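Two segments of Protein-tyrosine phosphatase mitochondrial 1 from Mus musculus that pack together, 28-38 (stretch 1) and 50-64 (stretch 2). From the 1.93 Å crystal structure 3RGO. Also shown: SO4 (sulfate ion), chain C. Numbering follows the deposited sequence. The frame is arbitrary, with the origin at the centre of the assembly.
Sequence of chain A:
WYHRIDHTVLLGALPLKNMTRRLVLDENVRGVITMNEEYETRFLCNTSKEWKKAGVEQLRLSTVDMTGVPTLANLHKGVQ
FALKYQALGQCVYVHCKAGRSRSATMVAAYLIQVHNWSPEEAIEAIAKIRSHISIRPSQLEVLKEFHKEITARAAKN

Stretch 1 28-38: NVRGVITMNEE
Stretch 2 50-64: EWKKAGVEQLRLSTV

Stretch 1 runs as a β-strand from Val29 to Met35, and stretch 2 leaves a helix before entering a strand at Glu57–Leu61. The strands lie side by side and parallel, their N-to-C directions 20° apart and their axes approaching to 4.6 Å. Gly31 pairs with Glu57, Val32 with Gln58, Ile33 with Leu59, Thr34 with Arg60 and Met35 with Leu61, at CA–CA separations of 4.7–4.9 Å. Most phi/psi values are extended, near -105/125; Arg30 departs at -121/-2.

The helix ends in a Schellman motif: Gly55, at phi/psi 80/21, adopts a positive phi that favours glycine, and Val56 N bonds back to Trp51 O (2.9 Å) and Gly55 N to Lys52 O (2.7 Å). Chain direction thus changes just before the sheet begins. A water donates to both Arg30 O (3.0 Å) and Gly55 O (3.1 Å) at this edge.

In the parallel ladder, alternate residues of stretch 1 bond to both flanking neighbours of their partner. Glu57 N donates to Arg30 O (2.9 Å), Val32 N to Glu57 O (2.8 Å), Leu59 N to Val32 O (2.7 Å), Thr34 N to Leu59 O (2.7 Å), Leu61 N to Thr34 O (2.8 Å) and Asn36 N to Leu61 O (3.0 Å). CA-H...O contacts accompany them, such as Val56 CA to Arg30 O at 3.1 Å.

Side chains alternate between the two faces, and the contact buries 812 Å² in all. Ile33 (m, t), Met35 (m, t, m), Leu59 (t, p) and Leu61 (m, t) share one face with Glu57. Ile33 CG2 meets Leu61 CD1 at 4.0 Å and Ile33 CG1 lies 4.3 Å from Leu59 CD2, so branched aliphatic chains pack across the strands, while the end of Met35 leads away.

The other face carries Val32, Thr34, Gln58 and Arg60. Val32 (p), the most extensively covered residue, places CG1 3.6 Å from Val56 CG2 and over one face of the Trp51 indole, 3.9 Å from the five-membered ring centroid; a compact methyl suits this position against the flat ring. Further along, Thr34 (m) offers OG1 to Gln58 NE2 at 2.9 Å. Gln58, extended through chi1 and chi2 (t, t), also accepts a weak bond at OE1 from Arg60 NH1 (3.1 Å). Glu37 OE1 remains 4.4 Å from Arg60 NE, well out of the guanidinium plane, a proximity of charges rather than a salt bridge.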

ATOM      1  N   ASN A  28       9.622 -11.462   4.530  1.00 53.22           N
ATOM      2  CA  ASN A  28      10.643 -10.829   3.693  1.00 54.63           C
ATOM      3  C   ASN A  28      10.387  -9.346   3.428  1.00 50.36           C
ATOM      4  O   ASN A  28      10.804  -8.809   2.400  1.00 47.25           O
ATOM      5  CB  ASN A  28      10.811 -11.585   2.368  1.00 59.28           C
ATOM      6  CG  ASN A  28      12.130 -11.266   1.676  1.00 62.70           C
ATOM      7  OD1 ASN A  28      12.326 -11.588   0.500  1.00 61.47           O
ATOM      8  ND2 ASN A  28      13.042 -10.630   2.404  1.00 60.03           N
ATOM      9  N   VAL A  29       9.707  -8.689   4.362  1.00 50.12           N
ATOM     10  CA  VAL A  29       9.415  -7.266   4.231  1.00 47.46           C
ATOM     11  C   VAL A  29      10.691  -6.431   4.282  1.00 48.28           C
ATOM     12  O   VAL A  29      11.401  -6.425   5.288  1.00 47.78           O
ATOM     13  CB  VAL A  29       8.462  -6.778   5.341  1.00 47.44           C
ATOM     14  CG1 VAL A  29       8.373  -5.261   5.334  1.00 47.61           C
ATOM     15  CG2 VAL A  29       7.082  -7.406   5.182  1.00 42.27           C
ATOM     16  N   ARG A  30      10.976  -5.722   3.193  1.00 46.55           N
ATOM     17  CA  ARG A  30      12.125  -4.825   3.149  1.00 45.63           C
ATOM     18  C   ARG A  30      11.692  -3.396   2.865  1.00 41.53           C
ATOM     19  O   ARG A  30      12.512  -2.482   2.821  1.00 43.99           O
ATOM     20  CB  ARG A  30      13.136  -5.291   2.101  1.00 48.17           C
ATOM     21  CG  ARG A  30      13.777  -6.620   2.440  1.00 55.14           C
ATOM     22  CD  ARG A  30      14.576  -6.512   3.728  1.00 60.75           C
ATOM     23  NE  ARG A  30      14.636  -7.784   4.436  1.00 67.69           N
ATOM     24  CZ  ARG A  30      15.485  -8.763   4.142  1.00 75.80           C
ATOM     25  NH1 ARG A  30      16.344  -8.618   3.140  1.00 76.52           N
ATOM     26  NH2 ARG A  30      15.472  -9.890   4.843  1.00 77.27           N
ATOM     27  N   GLY A  31      10.393  -3.207   2.664  1.00 39.43           N
ATOM     28  CA  GLY A  31       9.855  -1.888   2.412  1.00 37.23           C
ATOM     29  C   GLY A  31       8.532  -1.728   3.128  1.00 35.94           C
ATOM     30  O   GLY A  31       7.812  -2.699   3.344  1.00 36.86           O
ATOM     31  N   VAL A  32       8.216  -0.504   3.519  1.00 34.28           N
ATOM     32  CA  VAL A  32       6.939  -0.245   4.165  1.00 34.42           C
ATOM     33  C   VAL A  32       6.373   1.059   3.630  1.00 36.59           C
ATOM     34  O   VAL A  32       7.084   2.060   3.511  1.00 37.61           O
ATOM     35  CB  VAL A  32       7.067  -0.224   5.711  1.00 46.77           C
ATOM     36  CG1 VAL A  32       8.124   0.775   6.149  1.00 51.52           C
ATOM     37  CG2 VAL A  32       5.717   0.075   6.380  1.00 42.66           C
ATOM     38  N   ILE A  33       5.103   1.021   3.247  1.00 35.43           N
ATOM     39  CA  ILE A  33       4.405   2.226   2.837  1.00 35.36           C
ATOM     40  C   ILE A  33       3.505   2.636   3.982  1.00 35.14           C
ATOM     41  O   ILE A  33       2.590   1.905   4.354  1.00 35.47           O
ATOM     42  CB  ILE A  33       3.574   2.016   1.561  1.00 33.24           C
ATOM     43  CG1 ILE A  33       4.496   1.643   0.397  1.00 32.68           C
ATOM     44  CG2 ILE A  33       2.766   3.278   1.248  1.00 32.50           C
ATOM     45  CD1 ILE A  33       3.772   1.407  -0.926  1.00 34.13           C
ATOM     46  N   THR A  34       3.792   3.796   4.557  1.00 36.49           N
ATOM     47  CA  THR A  34       3.038   4.286   5.704  1.00 38.29           C
ATOM     48  C   THR A  34       2.173   5.463   5.299  1.00 39.70           C
ATOM     49  O   THR A  34       2.669   6.488   4.843  1.00 45.11           O
ATOM     50  CB  THR A  34       3.971   4.706   6.851  1.00 38.61           C
ATOM     51  OG1 THR A  34       4.719   3.566   7.294  1.00 40.24           O
ATOM     52  CG2 THR A  34       3.168   5.278   8.018  1.00 40.09           C
ATOM     53  N   MET A  35       0.868   5.308   5.465  1.00 41.70           N
ATOM     54  CA  MET A  35      -0.059   6.356   5.080  1.00 40.43           C
ATOM     55  C   MET A  35      -0.619   7.059   6.303  1.00 41.05           C
ATOM     56  O   MET A  35      -0.950   6.419   7.301  1.00 39.19           O
ATOM     57  CB  MET A  35      -1.182   5.782   4.216  1.00 37.86           C
ATOM     58  CG  MET A  35      -0.708   5.327   2.845  1.00 40.72           C
ATOM     59  SD  MET A  35      -1.862   4.210   2.032  1.00 49.23           S
ATOM     60  CE  MET A  35      -1.280   2.656   2.694  1.00121.73           C
ATOM     61  N   ASN A  36      -0.703   8.382   6.211  1.00 44.71           N
ATOM     62  CA  ASN A  36      -1.275   9.215   7.264  1.00 47.10           C
ATOM     63  C   ASN A  36      -0.743   8.907   8.661  1.00 52.96           C
ATOM     64  O   ASN A  36      -1.510   8.843   9.617  1.00 49.87           O
ATOM     65  CB  ASN A  36      -2.802   9.119   7.259  1.00 45.74           C
ATOM     66  CG  ASN A  36      -3.429   9.856   6.088  1.00 48.93           C
ATOM     67  OD1 ASN A  36      -4.653   9.982   6.003  1.00 53.22           O
ATOM     68  ND2 ASN A  36      -2.593  10.360   5.188  1.00 40.70           N
ATOM     69  N   GLU A  37       0.568   8.718   8.771  1.00 58.18           N
ATOM     70  CA  GLU A  37       1.200   8.527  10.073  1.00 65.17           C
ATOM     71  C   GLU A  37       0.695   9.570  11.071  1.00 67.26           C
ATOM     72  O   GLU A  37       0.908  10.769  10.889  1.00 63.85           O
ATOM     73  CB  GLU A  37       2.722   8.613   9.942  1.00 68.18           C
ATOM     74  CG  GLU A  37       3.463   8.575  11.266  1.00 73.20           C
ATOM     75  CD  GLU A  37       4.958   8.765  11.101  1.00 76.68           C
ATOM     76  OE1 GLU A  37       5.420   9.926  11.141  1.00 76.04           O
ATOM     77  OE2 GLU A  37       5.672   7.753  10.932  1.00 79.14           O
ATOM     78  N   GLU A  38       0.021   9.107  12.119  1.00 73.60           N
ATOM     79  CA  GLU A  38      -0.573  10.001  13.109  1.00 80.87           C
ATOM     80  C   GLU A  38       0.258  10.062  14.386  1.00 81.13           C
ATOM     81  O   GLU A  38       0.755   9.043  14.869  1.00 76.37           O
ATOM     82  CB  GLU A  38      -2.008   9.574  13.424  1.00 86.39           C
ATOM     83  CG  GLU A  38      -2.946   9.674  12.230  1.00 91.06           C
ATOM     84  CD  GLU A  38      -3.918   8.514  12.151  1.00 93.94           C
ATOM     85  OE1 GLU A  38      -4.471   8.127  13.203  1.00 96.36           O
ATOM     86  OE2 GLU A  38      -4.128   7.990  11.035  1.00 92.58           O
ATOM     87  N   GLU A  50      14.038   3.064  13.168  1.00 63.02           N
ATOM     88  CA  GLU A  50      13.837   1.708  13.670  1.00 58.31           C
ATOM     89  C   GLU A  50      13.538   0.747  12.519  1.00 53.75           C
ATOM     90  O   GLU A  50      13.798  -0.454  12.612  1.00 51.78           O
ATOM     91  CB  GLU A  50      12.730   1.673  14.726  1.00 56.57           C
ATOM     92  CG  GLU A  50      13.128   2.331  16.048  1.00 60.52           C
ATOM     93  CD  GLU A  50      11.995   2.371  17.053  1.00 63.63           C
ATOM     94  OE1 GLU A  50      10.888   2.823  16.693  1.00 61.74           O
ATOM     95  OE2 GLU A  50      12.215   1.957  18.211  1.00 69.91           O
ATOM     96  N   TRP A  51      13.004   1.279  11.426  1.00 47.50           N
ATOM     97  CA  TRP A  51      12.829   0.478  10.223  1.00 49.73           C
ATOM     98  C   TRP A  51      14.174   0.228   9.533  1.00 50.05           C
ATOM     99  O   TRP A  51      14.474  -0.897   9.129  1.00 46.53           O
ATOM    100  CB  TRP A  51      11.851   1.146   9.253  1.00 49.89           C
ATOM    101  CG  TRP A  51      10.397   0.964   9.601  1.00 47.53           C
ATOM    102  CD1 TRP A  51       9.489   1.948   9.876  1.00 47.41           C
ATOM    103  CD2 TRP A  51       9.683  -0.275   9.695  1.00 46.16           C
ATOM    104  NE1 TRP A  51       8.256   1.399  10.134  1.00 43.05           N
ATOM    105  CE2 TRP A  51       8.348   0.036  10.030  1.00 44.60           C
ATOM    106  CE3 TRP A  51      10.041  -1.615   9.526  1.00 48.19           C
ATOM    107  CZ2 TRP A  51       7.373  -0.946  10.201  1.00 42.77           C
ATOM    108  CZ3 TRP A  51       9.072  -2.588   9.699  1.00 47.19           C
ATOM    109  CH2 TRP A  51       7.753  -2.248  10.032  1.00 44.85           C
ATOM    110  N   LYS A  52      14.974   1.282   9.388  1.00 54.53           N
ATOM    111  CA  LYS A  52      16.303   1.153   8.797  1.00 63.47           C
ATOM    112  C   LYS A  52      17.107   0.065   9.503  1.00 63.01           C
ATOM    113  O   LYS A  52      17.712  -0.790   8.854  1.00 61.45           O
ATOM    114  CB  LYS A  52      17.070   2.475   8.872  1.00 74.52           C
ATOM    115  CG  LYS A  52      16.522   3.589   7.994  1.00 80.90           C
ATOM    116  CD  LYS A  52      17.510   4.747   7.914  1.00 87.15           C
ATOM    117  CE  LYS A  52      17.952   5.196   9.302  1.00 90.30           C
ATOM    118  NZ  LYS A  52      18.988   6.264   9.246  1.00 93.15           N
ATOM    119  N   LYS A  53      17.110   0.115  10.833  1.00 63.27           N
ATOM    120  CA  LYS A  53      17.814  -0.870  11.651  1.00 69.35           C
ATOM    121  C   LYS A  53      17.462  -2.298  11.244  1.00 65.52           C
ATOM    122  O   LYS A  53      18.331  -3.168  11.180  1.00 65.01           O
ATOM    123  CB  LYS A  53      17.494  -0.666  13.137  1.00 77.43           C
ATOM    124  CG  LYS A  53      18.405   0.318  13.862  1.00 88.11           C
ATOM    125  CD  LYS A  53      18.296   1.723  13.290  1.00 92.53           C
ATOM    126  CE  LYS A  53      18.983   2.744  14.186  1.00 97.45           C
ATOM    127  NZ  LYS A  53      18.805   4.135  13.680  1.00 99.21           N
ATOM    128  N   ALA A  54      16.181  -2.533  10.977  1.00 59.27           N
ATOM    129  CA  ALA A  54      15.713  -3.855  10.575  1.00 56.25           C
ATOM    130  C   ALA A  54      15.905  -4.082   9.082  1.00 56.33           C
ATOM    131  O   ALA A  54      15.526  -5.123   8.552  1.00 58.99           O
ATOM    132  CB  ALA A  54      14.253  -4.042  10.961  1.00 55.87           C
ATOM    133  N   GLY A  55      16.484  -3.096   8.406  1.00 57.30           N
ATOM    134  CA  GLY A  55      16.779  -3.217   6.990  1.00 57.29           C
ATOM    135  C   GLY A  55      15.590  -2.967   6.077  1.00 55.16           C
ATOM    136  O   GLY A  55      15.584  -3.408   4.929  1.00 56.04           O
ATOM    137  N   VAL A  56      14.578  -2.268   6.575  1.00 52.13           N
ATOM    138  CA  VAL A  56      13.448  -1.913   5.718  1.00 52.04           C
ATOM    139  C   VAL A  56      13.319  -0.409   5.487  1.00 50.22           C
ATOM    140  O   VAL A  56      13.430   0.393   6.412  1.00 49.68           O
ATOM    141  CB  VAL A  56      12.108  -2.531   6.202  1.00 46.57           C
ATOM    142  CG1 VAL A  56      12.278  -3.231   7.523  1.00 43.33           C
ATOM    143  CG2 VAL A  56      10.994  -1.478   6.246  1.00 43.62           C
ATOM    144  N   GLU A  57      13.103  -0.044   4.228  1.00 48.93           N
ATOM    145  CA  GLU A  57      12.918   1.343   3.836  1.00 49.23           C
ATOM    146  C   GLU A  57      11.452   1.743   3.991  1.00 45.02           C
ATOM    147  O   GLU A  57      10.555   1.027   3.536  1.00 41.98           O
ATOM    148  CB  GLU A  57      13.354   1.533   2.382  1.00 47.55           C
ATOM    149  CG  GLU A  57      13.285   2.966   1.882  1.00 47.06           C
ATOM    150  CD  GLU A  57      13.625   3.076   0.405  1.00 51.63           C
ATOM    151  OE1 GLU A  57      13.781   2.022  -0.248  1.00 49.60           O
ATOM    152  OE2 GLU A  57      13.729   4.215  -0.105  1.00 52.04           O
ATOM    153  N   GLN A  58      11.216   2.886   4.626  1.00 41.81           N
ATOM    154  CA  GLN A  58       9.859   3.388   4.819  1.00 38.50           C
ATOM    155  C   GLN A  58       9.548   4.518   3.851  1.00 39.18           C
ATOM    156  O   GLN A  58      10.317   5.472   3.723  1.00 42.70           O
ATOM    157  CB  GLN A  58       9.655   3.880   6.258  1.00 43.31           C
ATOM    158  CG  GLN A  58       8.243   4.411   6.534  1.00 41.09           C
ATOM    159  CD  GLN A  58       8.073   4.937   7.950  1.00 45.01           C
ATOM    160  OE1 GLN A  58       8.827   5.801   8.397  1.00 52.25           O
ATOM    161  NE2 GLN A  58       7.075   4.420   8.660  1.00 39.85           N
ATOM    162  N   LEU A  59       8.425   4.395   3.153  1.00 35.58           N
ATOM    163  CA  LEU A  59       7.901   5.485   2.342  1.00 35.45           C
ATOM    164  C   LEU A  59       6.645   6.035   3.017  1.00 37.63           C
ATOM    165  O   LEU A  59       5.686   5.301   3.251  1.00 40.31           O
ATOM    166  CB  LEU A  59       7.574   4.999   0.927  1.00 34.87           C
ATOM    167  CG  LEU A  59       6.669   5.911   0.087  1.00 38.82           C
ATOM    168  CD1 LEU A  59       7.330   7.260  -0.163  1.00 42.11           C
ATOM    169  CD2 LEU A  59       6.303   5.233  -1.229  1.00 38.31           C
ATOM    170  N   ARG A  60       6.660   7.320   3.349  1.00 34.46           N
ATOM    171  CA  ARG A  60       5.515   7.939   3.994  1.00 40.39           C
ATOM    172  C   ARG A  60       4.700   8.721   2.987  1.00 40.21           C
ATOM    173  O   ARG A  60       5.235   9.567   2.264  1.00 38.70           O
ATOM    174  CB  ARG A  60       5.952   8.863   5.134  1.00 48.99           C
ATOM    175  CG  ARG A  60       6.217   8.149   6.444  1.00 54.25           C
ATOM    176  CD  ARG A  60       6.413   9.153   7.570  1.00 64.43           C
ATOM    177  NE  ARG A  60       7.436  10.137   7.235  1.00 72.50           N
ATOM    178  CZ  ARG A  60       8.733   9.974   7.472  1.00 79.82           C
ATOM    179  NH1 ARG A  60       9.169   8.863   8.052  1.00 82.68           N
ATOM    180  NH2 ARG A  60       9.596  10.921   7.132  1.00 82.83           N
ATOM    181  N   LEU A  61       3.405   8.430   2.937  1.00 35.04           N
ATOM    182  CA  LEU A  61       2.512   9.136   2.034  1.00 38.26           C
ATOM    183  C   LEU A  61       1.336   9.716   2.809  1.00 41.04           C
ATOM    184  O   LEU A  61       0.896   9.152   3.811  1.00 42.42           O
ATOM    185  CB  LEU A  61       2.011   8.210   0.922  1.00 37.02           C
ATOM    186  CG  LEU A  61       3.060   7.629  -0.023  1.00 38.47           C
ATOM    187  CD1 LEU A  61       2.441   6.569  -0.916  1.00 41.90           C
ATOM    188  CD2 LEU A  61       3.713   8.732  -0.862  1.00 43.01           C
ATOM    189  N   SER A  62       0.843  10.853   2.339  1.00 40.77           N
ATOM    190  CA  SER A  62      -0.334  11.474   2.924  1.00 46.40           C
ATOM    191  C   SER A  62      -1.496  11.417   1.940  1.00 47.74           C
ATOM    192  O   SER A  62      -1.304  11.538   0.728  1.00 44.08           O
ATOM    193  CB  SER A  62      -0.043  12.931   3.296  1.00 53.40           C
ATOM    194  OG  SER A  62       0.805  13.015   4.431  1.00 55.62           O
ATOM    195  N   THR A  63      -2.701  11.215   2.460  1.00 46.65           N
ATOM    196  CA  THR A  63      -3.896  11.333   1.638  1.00 49.00           C
ATOM    197  C   THR A  63      -4.204  12.808   1.477  1.00 50.52           C
ATOM    198  O   THR A  63      -3.841  13.619   2.333  1.00 49.64           O
ATOM    199  CB  THR A  63      -5.116  10.670   2.294  1.00 48.25           C
ATOM    200  OG1 THR A  63      -5.311  11.226   3.602  1.00 48.95           O
ATOM    201  CG2 THR A  63      -4.922   9.165   2.399  1.00 43.87           C
ATOM    202  N   VAL A  64      -4.864  13.156   0.378  1.00 48.65           N
ATOM    203  CA  VAL A  64      -5.407  14.494   0.228  1.00 55.04           C
ATOM    204  C   VAL A  64      -6.535  14.610   1.242  1.00 58.71           C
ATOM    205  O   VAL A  64      -7.517  13.875   1.166  1.00 53.65           O
ATOM    206  CB  VAL A  64      -5.956  14.732  -1.189  1.00 58.47           C
ATOM    207  CG1 VAL A  64      -6.554  16.133  -1.304  1.00 63.68           C
ATOM    208  CG2 VAL A  64      -4.861  14.524  -2.227  1.00 56.67           C
TER
HETATM  209  S   SO4 C   2      -8.587  11.443   4.949  1.00 66.13           S
HETATM  210  O1  SO4 C   2      -7.947  11.817   3.688  1.00 67.37           O
HETATM  211  O2  SO4 C   2      -9.767  10.620   4.675  1.00 63.46           O
HETATM  212  O3  SO4 C   2      -7.636  10.688   5.764  1.00 63.06           O
HETATM  213  O4  SO4 C   2      -8.987  12.651   5.671  1.00 62.92           O
HETATM  214  O   HOH W   1      15.374  -2.233   2.098  1.00 42.82           O